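Local coordinates for protein DMATS type aromatic prenyltransferase (Micromonospora olivasterospora, PDB 6ZRX) that probably transfers a dimethylallyl group to the indole ring of tryptophan, as a DMATS-type aromatic prenyltransferase of the ABBA-barrel fold, at residues Arg76-Thr81 with Ala130-Leu135; Leu195-Val200 with Lys211-His216; Val259-Phe264 with Gly273-Val278. One frame throughout, in Å; residues are numbered along the deposited sequence. Where two conformers were deposited one is given.

Contact 1. Residues Arg76-Thr81 with Ala130-Leu135. With 6C7 (S-(3-methylbut-2-en-1-yl) trihydrogen thiodiphosphate), chain E.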
loop_
_atom_site.group_PDB
_atom_site.type_symbol
_atom_site.label_atom_id
_atom_site.label_comp_id
_atom_site.label_asym_id
_atom_site.label_seq_id
_atom_site.Cartn_x
_atom_site.Cartn_y
_atom_site.Cartn_z
ATOM N N ARG A 76 1.603 0.266 9.990
ATOM C CA ARG A 76 1.709 1.338 8.985
ATOM C C ARG A 76 0.335 1.965 8.765
ATOM O O ARG A 76 -0.695 1.277 8.972
ATOM C CB ARG A 76 2.309 0.826 7.681
ATOM C CG ARG A 76 3.612 0.047 7.853
ATOM C CD ARG A 76 3.386 -1.451 8.008
ATOM N NE ARG A 76 2.646 -1.884 6.847
ATOM C CZ ARG A 76 3.169 -2.127 5.653
ATOM N NH1 ARG A 76 4.483 -2.063 5.466
ATOM N NH2 ARG A 76 2.373 -2.452 4.647
ATOM N N ILE A 77 0.343 3.239 8.393
ATOM C CA ILE A 77 -0.850 3.993 7.944
ATOM C C ILE A 77 -0.550 4.481 6.535
ATOM O O ILE A 77 0.433 5.189 6.384
ATOM C CB ILE A 77 -1.165 5.175 8.880
ATOM C CG1 ILE A 77 -1.340 4.731 10.333
ATOM C CG2 ILE A 77 -2.378 5.942 8.359
ATOM C CD1 ILE A 77 -1.325 5.858 11.316
ATOM N N LEU A 78 -1.390 4.129 5.567
ATOM C CA LEU A 78 -1.412 4.728 4.217
ATOM C C LEU A 78 -2.453 5.838 4.215
ATOM O O LEU A 78 -3.542 5.620 4.762
ATOM C CB LEU A 78 -1.773 3.653 3.188
ATOM C CG LEU A 78 -1.997 4.158 1.764
ATOM C CD1 LEU A 78 -0.682 4.546 1.120
ATOM C CD2 LEU A 78 -2.717 3.122 0.924
ATOM N N GLY A 79 -2.159 6.990 3.632
ATOM C CA GLY A 79 -3.222 7.996 3.514
ATOM C C GLY A 79 -2.835 9.221 2.752
ATOM O O GLY A 79 -1.738 9.262 2.186
ATOM N N GLU A 80 -3.753 10.190 2.728
ATOM C CA GLU A 80 -3.552 11.491 2.070
ATOM C C GLU A 80 -4.217 12.592 2.894
ATOM O O GLU A 80 -5.177 12.298 3.663
ATOM C CB GLU A 80 -4.071 11.453 0.636
ATOM C CG GLU A 80 -5.562 11.198 0.510
ATOM C CD GLU A 80 -6.045 11.193 -0.921
ATOM O OE1 GLU A 80 -5.339 11.746 -1.757
ATOM O OE2 GLU A 80 -7.130 10.617 -1.193
ATOM N N THR A 81 -3.718 13.811 2.728
ATOM C CA THR A 81 -4.243 15.050 3.344
ATOM C C THR A 81 -5.134 15.739 2.316
ATOM O O THR A 81 -4.615 16.134 1.252
ATOM C CB THR A 81 -3.109 15.987 3.783
ATOM O OG1 THR A 81 -2.085 15.225 4.435
ATOM C CG2 THR A 81 -3.598 17.085 4.701
ATOM N N ALA A 130 -2.216 11.974 -6.937
ATOM C CA ALA A 130 -0.874 12.360 -7.417
ATOM C C ALA A 130 0.174 11.873 -6.420
ATOM O O ALA A 130 1.196 11.355 -6.869
ATOM C CB ALA A 130 -0.791 13.857 -7.615
ATOM N N MET A 131 -0.074 12.046 -5.122
ATOM C CA MET A 131 0.885 11.692 -4.038
ATOM C C MET A 131 0.111 11.177 -2.811
ATOM O O MET A 131 -0.761 11.906 -2.285
ATOM C CB MET A 131 1.729 12.914 -3.651
ATOM C CG MET A 131 2.560 12.755 -2.370
ATOM S SD MET A 131 3.421 14.313 -1.930
ATOM C CE MET A 131 4.782 14.262 -3.095
ATOM N N TRP A 132 0.413 9.956 -2.385
ATOM C CA TRP A 132 0.008 9.418 -1.062
ATOM C C TRP A 132 1.269 9.255 -0.232
ATOM O O TRP A 132 2.360 9.344 -0.794
ATOM C CB TRP A 132 -0.742 8.084 -1.182
ATOM C CG TRP A 132 -2.082 8.167 -1.848
ATOM C CD1 TRP A 132 -2.823 9.288 -2.080
ATOM C CD2 TRP A 132 -2.879 7.060 -2.307
ATOM N NE1 TRP A 132 -4.007 8.962 -2.687
ATOM C CE2 TRP A 132 -4.071 7.601 -2.844
ATOM C CE3 TRP A 132 -2.687 5.673 -2.359
ATOM C CZ2 TRP A 132 -5.063 6.801 -3.404
ATOM C CZ3 TRP A 132 -3.670 4.885 -2.921
ATOM C CH2 TRP A 132 -4.846 5.445 -3.422
ATOM N N CYS A 133 1.126 8.994 1.046
ATOM C CA CYS A 133 2.280 8.609 1.874
ATOM C C CYS A 133 1.909 7.500 2.839
ATOM O O CYS A 133 0.700 7.229 3.037
ATOM C CB CYS A 133 2.813 9.800 2.622
ATOM S SG CYS A 133 1.626 10.422 3.820
ATOM N N SER A 134 2.934 6.860 3.375
ATOM C CA SER A 134 2.839 5.820 4.410
ATOM C C SER A 134 3.645 6.285 5.614
ATOM O O SER A 134 4.766 6.788 5.403
ATOM C CB SER A 134 3.316 4.486 3.892
ATOM O OG SER A 134 3.327 3.508 4.920
ATOM N N LEU A 135 3.048 6.180 6.794
ATOM C CA LEU A 135 3.690 6.353 8.118
ATOM C C LEU A 135 4.030 4.958 8.622
ATOM O O LEU A 135 3.103 4.124 8.693
ATOM C CB LEU A 135 2.719 7.062 9.062
ATOM C CG LEU A 135 2.157 8.387 8.555
ATOM C CD1 LEU A 135 1.045 8.885 9.462
ATOM C CD2 LEU A 135 3.247 9.432 8.437
HETATM O O4 6C7 E . 5.390 -3.881 1.317
HETATM P P1 6C7 E . 5.572 -2.494 1.900
HETATM O O6 6C7 E . 6.233 -2.509 3.254
HETATM O O5 6C7 E . 6.252 -1.528 0.944
HETATM O O2 6C7 E . 4.068 -1.984 2.124
HETATM P P3 6C7 E . 3.134 -0.854 1.495
HETATM O O8 6C7 E . 1.823 -0.939 2.211
HETATM O O7 6C7 E . 3.879 0.435 1.605
HETATM S S9 6C7 E . 2.761 -1.290 -0.481
HETATM C C10 6C7 E . 0.964 -1.550 -0.577
HETATM C C11 6C7 E . 0.227 -0.264 -0.717
HETATM C C12 6C7 E . -0.034 0.371 -1.856
HETATM C C13 6C7 E . 0.470 -0.078 -3.200
HETATM C C14 6C7 E . -0.862 1.619 -1.907
HETATM O O HOH W 1 -3.211 13.560 -2.104
#
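Ile77 and Leu135 form an antiparallel hydrogen-bonded pair, and the bond from Leu135 N to Ile77 O, at 2.8 Å, is the shortest between the segments; Ile77 N also donates to Leu135 O. Two residues on, Gly79 and Cys133 are joined by a second pair of backbone hydrogen bonds. The end of the Arg76 side chain leaves the second strand for the thiodiphosphate. Bends at chi2 (92°) and chi3 (57°) fold the chain so that the guanidinium meets the anion edge-on: Arg76 NH1 reaches O6 of 6C7 at 2.9 Å, and Arg76 NH2 reaches the bridging O2 of 6C7 at 3.1 Å, while NH1 adds a weak bond to O2. Ser64 OG takes the NE hydrogen, which helps to fix the rotation of the group. These strands are neighbours in the closed antiparallel sheet of the ABBA barrel; Leu78 and Ser134 lie on its substrate side, whereas Ile77, Cys133 and Leu135 lie on the face covered by helix 26-36. At the far end Trp132 NE1 gives Glu80 OE1 a weak, bent bond of 3.2 Å. The carboxylate stands at the indole edge with its plane 74° from that of the ring. A water strengthens the junction, donating to Glu80 OE1 at 2.8 Å and to Met131 O, and Ser52 OG holds OE2, so both carboxylate oxygens have partners. Packing takes over between these polar ends. Leu78 CD2 touches Trp132 CE3 obliquely and lies 3.7 Å from methyl carbon C14 of 6C7; the bound tryptophan touches both Leu78 and Trp132, which thus line the meeting place of the two ligands. On the helix-covered face Ile77 CD1 meets Leu135 CD1 at 4.3 Å, with Leu35 against both side chains.

Contact 2. Residues Leu195-Val200 with Lys211-His216. With 6C7 (S-(3-methylbut-2-en-1-yl) trihydrogen thiodiphosphate), chain E.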
loop_
_atom_site.group_PDB
_atom_site.type_symbol
_atom_site.label_atom_id
_atom_site.label_comp_id
_atom_site.label_asym_id
_atom_site.label_seq_id
_atom_site.Cartn_x
_atom_site.Cartn_y
_atom_site.Cartn_z
ATOM N N LEU A 195 1.272 0.745 -14.701
ATOM C CA LEU A 195 2.247 1.360 -13.754
ATOM C C LEU A 195 1.468 2.248 -12.772
ATOM O O LEU A 195 1.163 3.391 -13.125
ATOM C CB LEU A 195 3.280 2.166 -14.552
ATOM C CG LEU A 195 4.131 1.366 -15.538
ATOM C CD1 LEU A 195 4.694 2.266 -16.632
ATOM C CD2 LEU A 195 5.253 0.645 -14.820
ATOM N N THR A 196 1.142 1.729 -11.581
ATOM C CA THR A 196 0.109 2.316 -10.692
ATOM C C THR A 196 0.734 3.092 -9.522
ATOM O O THR A 196 0.112 4.087 -9.109
ATOM C CB THR A 196 -0.862 1.232 -10.232
ATOM O OG1 THR A 196 -0.079 0.143 -9.772
ATOM C CG2 THR A 196 -1.774 0.774 -11.345
ATOM N N PHE A 197 1.885 2.668 -8.992
ATOM C CA PHE A 197 2.592 3.399 -7.899
ATOM C C PHE A 197 4.106 3.397 -8.124
ATOM O O PHE A 197 4.670 2.386 -8.559
ATOM C CB PHE A 197 2.260 2.809 -6.525
ATOM C CG PHE A 197 0.787 2.759 -6.227
ATOM C CD1 PHE A 197 0.038 1.634 -6.545
ATOM C CD2 PHE A 197 0.140 3.847 -5.668
ATOM C CE1 PHE A 197 -1.325 1.594 -6.289
ATOM C CE2 PHE A 197 -1.222 3.806 -5.414
ATOM C CZ PHE A 197 -1.951 2.684 -5.724
ATOM N N PHE A 198 4.729 4.527 -7.812
ATOM C CA PHE A 198 6.190 4.728 -7.763
ATOM C C PHE A 198 6.523 5.208 -6.354
ATOM O O PHE A 198 6.129 6.319 -6.004
ATOM C CB PHE A 198 6.610 5.725 -8.842
ATOM C CG PHE A 198 8.095 5.925 -8.970
ATOM C CD1 PHE A 198 8.776 6.774 -8.113
ATOM C CD2 PHE A 198 8.814 5.263 -9.955
ATOM C CE1 PHE A 198 10.144 6.955 -8.237
ATOM C CE2 PHE A 198 10.183 5.455 -10.083
ATOM C CZ PHE A 198 10.844 6.293 -9.220
ATOM N N ALA A 199 7.168 4.373 -5.548
ATOM C CA ALA A 199 7.324 4.618 -4.101
ATOM C C ALA A 199 8.801 4.779 -3.746
ATOM O O ALA A 199 9.621 3.994 -4.251
ATOM C CB ALA A 199 6.701 3.494 -3.332
ATOM N N VAL A 200 9.106 5.766 -2.897
ATOM C CA VAL A 200 10.470 6.065 -2.361
ATOM C C VAL A 200 10.348 6.314 -0.846
ATOM O O VAL A 200 9.279 6.769 -0.420
ATOM C CB VAL A 200 11.098 7.265 -3.100
ATOM C CG1 VAL A 200 11.284 6.977 -4.583
ATOM C CG2 VAL A 200 10.297 8.539 -2.912
ATOM N N LYS A 211 10.329 1.249 -5.300
ATOM C CA LYS A 211 9.325 0.174 -5.335
ATOM C C LYS A 211 8.303 0.529 -6.411
ATOM O O LYS A 211 7.458 1.417 -6.159
ATOM C CB LYS A 211 8.692 -0.001 -3.959
ATOM C CG LYS A 211 9.588 -0.666 -2.920
ATOM C CD LYS A 211 8.824 -1.320 -1.787
ATOM C CE LYS A 211 7.898 -2.424 -2.254
ATOM N NZ LYS A 211 7.112 -2.992 -1.134
ATOM N N LEU A 212 8.380 -0.146 -7.557
ATOM C CA LEU A 212 7.450 0.070 -8.688
ATOM C C LEU A 212 6.346 -0.974 -8.592
ATOM O O LEU A 212 6.678 -2.186 -8.509
ATOM C CB LEU A 212 8.228 -0.054 -10.004
ATOM C CG LEU A 212 7.422 0.217 -11.273
ATOM C CD1 LEU A 212 6.874 1.641 -11.289
ATOM C CD2 LEU A 212 8.261 -0.052 -12.507
ATOM N N TYR A 213 5.088 -0.533 -8.566
ATOM C CA TYR A 213 3.891 -1.394 -8.450
ATOM C C TYR A 213 3.199 -1.473 -9.803
ATOM O O TYR A 213 2.947 -0.397 -10.407
ATOM C CB TYR A 213 2.914 -0.850 -7.415
ATOM C CG TYR A 213 3.463 -0.773 -6.015
ATOM C CD1 TYR A 213 4.440 0.151 -5.682
ATOM C CD2 TYR A 213 2.994 -1.611 -5.019
ATOM C CE1 TYR A 213 4.941 0.244 -4.395
ATOM C CE2 TYR A 213 3.488 -1.532 -3.725
ATOM C CZ TYR A 213 4.467 -0.603 -3.416
ATOM O OH TYR A 213 4.964 -0.516 -2.148
ATOM N N LEU A 214 2.905 -2.694 -10.246
ATOM C CA LEU A 214 2.157 -2.991 -11.491
ATOM C C LEU A 214 0.821 -3.614 -11.109
ATOM O O LEU A 214 0.828 -4.572 -10.316
ATOM C CB LEU A 214 2.978 -3.957 -12.350
ATOM C CG LEU A 214 3.943 -3.323 -13.350
ATOM C CD1 LEU A 214 4.937 -2.394 -12.664
ATOM C CD2 LEU A 214 4.675 -4.406 -14.134
ATOM N N THR A 215 -0.272 -3.096 -11.653
ATOM C CA THR A 215 -1.622 -3.685 -11.521
ATOM C C THR A 215 -1.882 -4.548 -12.751
ATOM O O THR A 215 -1.813 -4.006 -13.886
ATOM C CB THR A 215 -2.698 -2.616 -11.331
ATOM O OG1 THR A 215 -2.349 -1.877 -10.161
ATOM C CG2 THR A 215 -4.082 -3.203 -11.175
ATOM N N HIS A 216 -2.146 -5.832 -12.522
ATOM C CA HIS A 216 -2.404 -6.860 -13.561
ATOM C C HIS A 216 -3.919 -7.082 -13.655
ATOM O O HIS A 216 -4.460 -7.835 -12.823
ATOM C CB HIS A 216 -1.643 -8.154 -13.233
ATOM C CG HIS A 216 -0.180 -7.980 -12.973
ATOM N ND1 HIS A 216 0.721 -7.630 -13.971
ATOM C CD2 HIS A 216 0.552 -8.151 -11.848
ATOM C CE1 HIS A 216 1.937 -7.571 -13.460
ATOM N NE2 HIS A 216 1.859 -7.888 -12.159
HETATM O O4 6C7 E . 5.390 -3.881 1.317
HETATM P P1 6C7 E . 5.572 -2.494 1.900
HETATM O O6 6C7 E . 6.233 -2.509 3.254
HETATM O O5 6C7 E . 6.252 -1.528 0.944
HETATM O O2 6C7 E . 4.068 -1.984 2.124
HETATM P P3 6C7 E . 3.134 -0.854 1.495
HETATM O O8 6C7 E . 1.823 -0.939 2.211
HETATM O O7 6C7 E . 3.879 0.435 1.605
HETATM S S9 6C7 E . 2.761 -1.290 -0.481
HETATM C C10 6C7 E . 0.964 -1.550 -0.577
HETATM C C11 6C7 E . 0.227 -0.264 -0.717
HETATM C C12 6C7 E . -0.034 0.371 -1.856
HETATM C C13 6C7 E . 0.470 -0.078 -3.200
HETATM C C14 6C7 E . -0.862 1.619 -1.907
#
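Tyr213 O is gripped from Thr196, whose backbone N donates to it at 3.0 Å and whose OG1 lies 3.1 Å from it, a weak and unsettled second bond. With chi1 at 49°, Thr196 OG1 sits between its own N and carbonyl carbon, where it also bonds Thr215 OG1 at 3.1 Å. Thr196 and Phe197 both face Tyr213, a classic beta bulge that shifts the pairing by one residue. Beyond it Tyr213 N bonds Phe197 O, and Ala199 pairs with Lys211 through two bonds. The Phe197 ring turns its edge to the face of Tyr213, a T-shaped pair with centroids 5.8 Å apart and planes at 81°. Methyl carbon C13 of 6C7 sits over one face of Phe197, toward the rim, and also lies 3.4 Å from Tyr213 CE2, so the two rings wall in the prenyl chain. Lys211, in one of its two modelled conformers and so with some doubt, brings NZ to O5 of 6C7 at 2.7 Å. The other face of the hairpin is apolar: Leu195 lies alongside Leu214, with Leu195 CD2 3.7 Å from Leu214 CD1, and crosses Leu212 at a slant. Helix 159-169 packs on that face through Val163, which touches Leu195 and Leu212, while strands 144-149 and 258-265 flank the hairpin in the barrel wall.

Contact 3. Residues Val259-Phe264 with Gly273-Val278. With 6C7 (S-(3-methylbut-2-en-1-yl) trihydrogen thiodiphosphate), chain E.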
loop_
_atom_site.group_PDB
_atom_site.type_symbol
_atom_site.label_atom_id
_atom_site.label_comp_id
_atom_site.label_asym_id
_atom_site.label_seq_id
_atom_site.Cartn_x
_atom_site.Cartn_y
_atom_site.Cartn_z
ATOM N N VAL A 259 -1.850 -7.135 -7.774
ATOM C CA VAL A 259 -0.815 -6.079 -7.861
ATOM C C VAL A 259 0.504 -6.732 -7.486
ATOM O O VAL A 259 0.530 -7.499 -6.506
ATOM C CB VAL A 259 -1.132 -4.857 -6.971
ATOM C CG1 VAL A 259 0.018 -3.868 -6.932
ATOM C CG2 VAL A 259 -2.417 -4.168 -7.399
ATOM N N GLY A 260 1.534 -6.498 -8.288
ATOM C CA GLY A 260 2.909 -6.924 -7.991
ATOM C C GLY A 260 3.808 -5.727 -7.823
ATOM O O GLY A 260 3.622 -4.733 -8.552
ATOM N N SER A 261 4.751 -5.796 -6.902
ATOM C CA SER A 261 5.735 -4.719 -6.677
ATOM C C SER A 261 7.133 -5.272 -6.882
ATOM O O SER A 261 7.395 -6.444 -6.518
ATOM C CB SER A 261 5.580 -4.062 -5.341
ATOM O OG SER A 261 6.031 -4.896 -4.305
ATOM N N TYR A 262 7.965 -4.460 -7.498
ATOM C CA TYR A 262 9.353 -4.762 -7.863
ATOM C C TYR A 262 10.202 -3.742 -7.127
ATOM O O TYR A 262 9.922 -2.538 -7.279
ATOM C CB TYR A 262 9.483 -4.741 -9.393
ATOM C CG TYR A 262 8.602 -5.759 -10.073
ATOM C CD1 TYR A 262 7.234 -5.551 -10.220
ATOM C CD2 TYR A 262 9.118 -6.967 -10.518
ATOM C CE1 TYR A 262 6.415 -6.502 -10.816
ATOM C CE2 TYR A 262 8.313 -7.926 -11.114
ATOM C CZ TYR A 262 6.960 -7.693 -11.272
ATOM O OH TYR A 262 6.169 -8.638 -11.863
ATOM N N THR A 263 11.116 -4.204 -6.284
ATOM C CA THR A 263 12.068 -3.348 -5.546
ATOM C C THR A 263 13.334 -3.243 -6.406
ATOM O O THR A 263 13.984 -4.286 -6.620
ATOM C CB THR A 263 12.319 -3.868 -4.125
ATOM O OG1 THR A 263 11.069 -4.040 -3.447
ATOM C CG2 THR A 263 13.175 -2.932 -3.299
ATOM N N PHE A 264 13.619 -2.041 -6.918
ATOM C CA PHE A 264 14.786 -1.712 -7.782
ATOM C C PHE A 264 15.916 -1.140 -6.913
ATOM O O PHE A 264 15.658 -0.229 -6.135
ATOM C CB PHE A 264 14.358 -0.740 -8.877
ATOM C CG PHE A 264 13.463 -1.342 -9.930
ATOM C CD1 PHE A 264 14.001 -2.092 -10.965
ATOM C CD2 PHE A 264 12.084 -1.155 -9.900
ATOM C CE1 PHE A 264 13.186 -2.649 -11.940
ATOM C CE2 PHE A 264 11.274 -1.711 -10.882
ATOM C CZ PHE A 264 11.829 -2.455 -11.900
ATOM N N GLY A 273 13.706 -7.337 -4.966
ATOM C CA GLY A 273 12.581 -7.778 -4.128
ATOM C C GLY A 273 11.321 -7.850 -4.944
ATOM O O GLY A 273 11.176 -7.043 -5.887
ATOM N N TYR A 274 10.451 -8.799 -4.628
ATOM C CA TYR A 274 9.105 -8.910 -5.218
ATOM C C TYR A 274 8.100 -9.078 -4.084
ATOM O O TYR A 274 8.400 -9.823 -3.137
ATOM C CB TYR A 274 9.008 -10.079 -6.202
ATOM C CG TYR A 274 7.630 -10.255 -6.788
ATOM C CD1 TYR A 274 7.173 -9.431 -7.804
ATOM C CD2 TYR A 274 6.768 -11.223 -6.307
ATOM C CE1 TYR A 274 5.902 -9.576 -8.339
ATOM C CE2 TYR A 274 5.489 -11.377 -6.821
ATOM C CZ TYR A 274 5.054 -10.547 -7.841
ATOM O OH TYR A 274 3.794 -10.705 -8.350
ATOM N N SER A 275 6.966 -8.393 -4.178
ATOM C CA SER A 275 5.784 -8.617 -3.308
ATOM C C SER A 275 4.550 -8.765 -4.181
ATOM O O SER A 275 4.478 -8.096 -5.232
ATOM C CB SER A 275 5.612 -7.523 -2.278
ATOM O OG SER A 275 6.780 -7.389 -1.489
ATOM N N ILE A 276 3.633 -9.639 -3.770
ATOM C CA ILE A 276 2.322 -9.844 -4.434
ATOM C C ILE A 276 1.254 -9.393 -3.436
ATOM O O ILE A 276 1.362 -9.749 -2.254
ATOM C CB ILE A 276 2.146 -11.310 -4.926
ATOM C CG1 ILE A 276 0.761 -11.569 -5.519
ATOM C CG2 ILE A 276 2.477 -12.320 -3.844
ATOM C CD1 ILE A 276 0.510 -10.856 -6.811
ATOM N N TYR A 277 0.306 -8.595 -3.900
ATOM C CA TYR A 277 -0.812 -8.043 -3.094
ATOM C C TYR A 277 -2.110 -8.588 -3.660
ATOM O O TYR A 277 -2.459 -8.249 -4.805
ATOM C CB TYR A 277 -0.773 -6.509 -3.098
ATOM C CG TYR A 277 0.566 -5.932 -2.747
ATOM C CD1 TYR A 277 1.591 -5.906 -3.681
ATOM C CD2 TYR A 277 0.836 -5.436 -1.481
ATOM C CE1 TYR A 277 2.840 -5.410 -3.373
ATOM C CE2 TYR A 277 2.084 -4.931 -1.159
ATOM C CZ TYR A 277 3.092 -4.917 -2.109
ATOM O OH TYR A 277 4.319 -4.415 -1.798
ATOM N N VAL A 278 -2.802 -9.422 -2.884
ATOM C CA VAL A 278 -4.118 -9.996 -3.258
ATOM C C VAL A 278 -5.201 -9.147 -2.603
ATOM O O VAL A 278 -5.205 -9.020 -1.376
ATOM C CB VAL A 278 -4.225 -11.470 -2.836
ATOM C CG1 VAL A 278 -5.564 -12.063 -3.240
ATOM C CG2 VAL A 278 -3.066 -12.283 -3.386
HETATM O O4 6C7 E . 5.390 -3.881 1.317
HETATM P P1 6C7 E . 5.572 -2.494 1.900
HETATM O O6 6C7 E . 6.233 -2.509 3.254
HETATM O O5 6C7 E . 6.252 -1.528 0.944
HETATM O O2 6C7 E . 4.068 -1.984 2.124
HETATM P P3 6C7 E . 3.134 -0.854 1.495
HETATM O O8 6C7 E . 1.823 -0.939 2.211
HETATM O O7 6C7 E . 3.879 0.435 1.605
HETATM S S9 6C7 E . 2.761 -1.290 -0.481
HETATM C C10 6C7 E . 0.964 -1.550 -0.577
HETATM C C11 6C7 E . 0.227 -0.264 -0.717
HETATM C C12 6C7 E . -0.034 0.371 -1.856
HETATM C C13 6C7 E . 0.470 -0.078 -3.200
HETATM C C14 6C7 E . -0.862 1.619 -1.907
HETATM O O HOH W 2 3.543 -9.663 -10.741
#
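Tyr277 and Val259 hold the tight end of this hairpin, with Tyr277 N bonded to Val259 O at 2.8 Å and the reverse bond completing the pair. With chi1 at -50°, CG of Tyr277 lies anti to its carbonyl carbon, and the ring runs back along the opposite strand, presenting an edge to Val259 O and Ser261 OG. Tyr277 OH bonds Ser261 OG at 3.1 Å, either being able to donate, and is also hydrogen-bonded to Lys211 NZ. On the ligand side CE2 of Tyr277 lies 3.6 Å from C10 of 6C7, the carbon attached to sulfur. A leucine in place of Tyr277 would probably deprive Ser261 OG of its phenol partner and open a gap beside C10. On the other face Tyr274 turns its edge to the face of Tyr262, with centroids 5.2 Å apart and planes at 67°. A water joins the two hydroxyls, 3.0 Å from Tyr262 OH and 2.6 Å from Tyr274 OH. Gly260 matters here, because a CB on it would run into Tyr274 OH. Toward the partly exposed Thr263 the hold slackens: Thr263 N still bonds Gly273 O well, but the return bond from Gly273 N to Thr263 O stretches to a weak 3.5 Å. The whole is an antiparallel beta hairpin of the ABBA barrel, with helices 221-228 and 236-247 outside and Tyr277 inside, consistent with the tyrosines that shield the allylic cation in DMATS-type prenyltransferases.

Overall arrangement
The three contacts follow one another along the chain, each closing before the next opens, and all belong to the single curled antiparallel sheet that forms the barrel. Contacts 2 and 3 are hairpins with centres about 8 Å apart; strands 209-220 and 258-265 are neighbours, probably hydrogen-bonded from Leu214 N to Gly260 O and from Tyr262 N to Leu212 O. Contact 1 is farther round the wall, its centre about 14 Å from that of contact 2 and about 18 Å from that of contact 3. It touches contact 2 where Trp132 packs on Phe197. All three reach 6C7, so separate parts of the wall converge on one bound analogue of the prenyl donor.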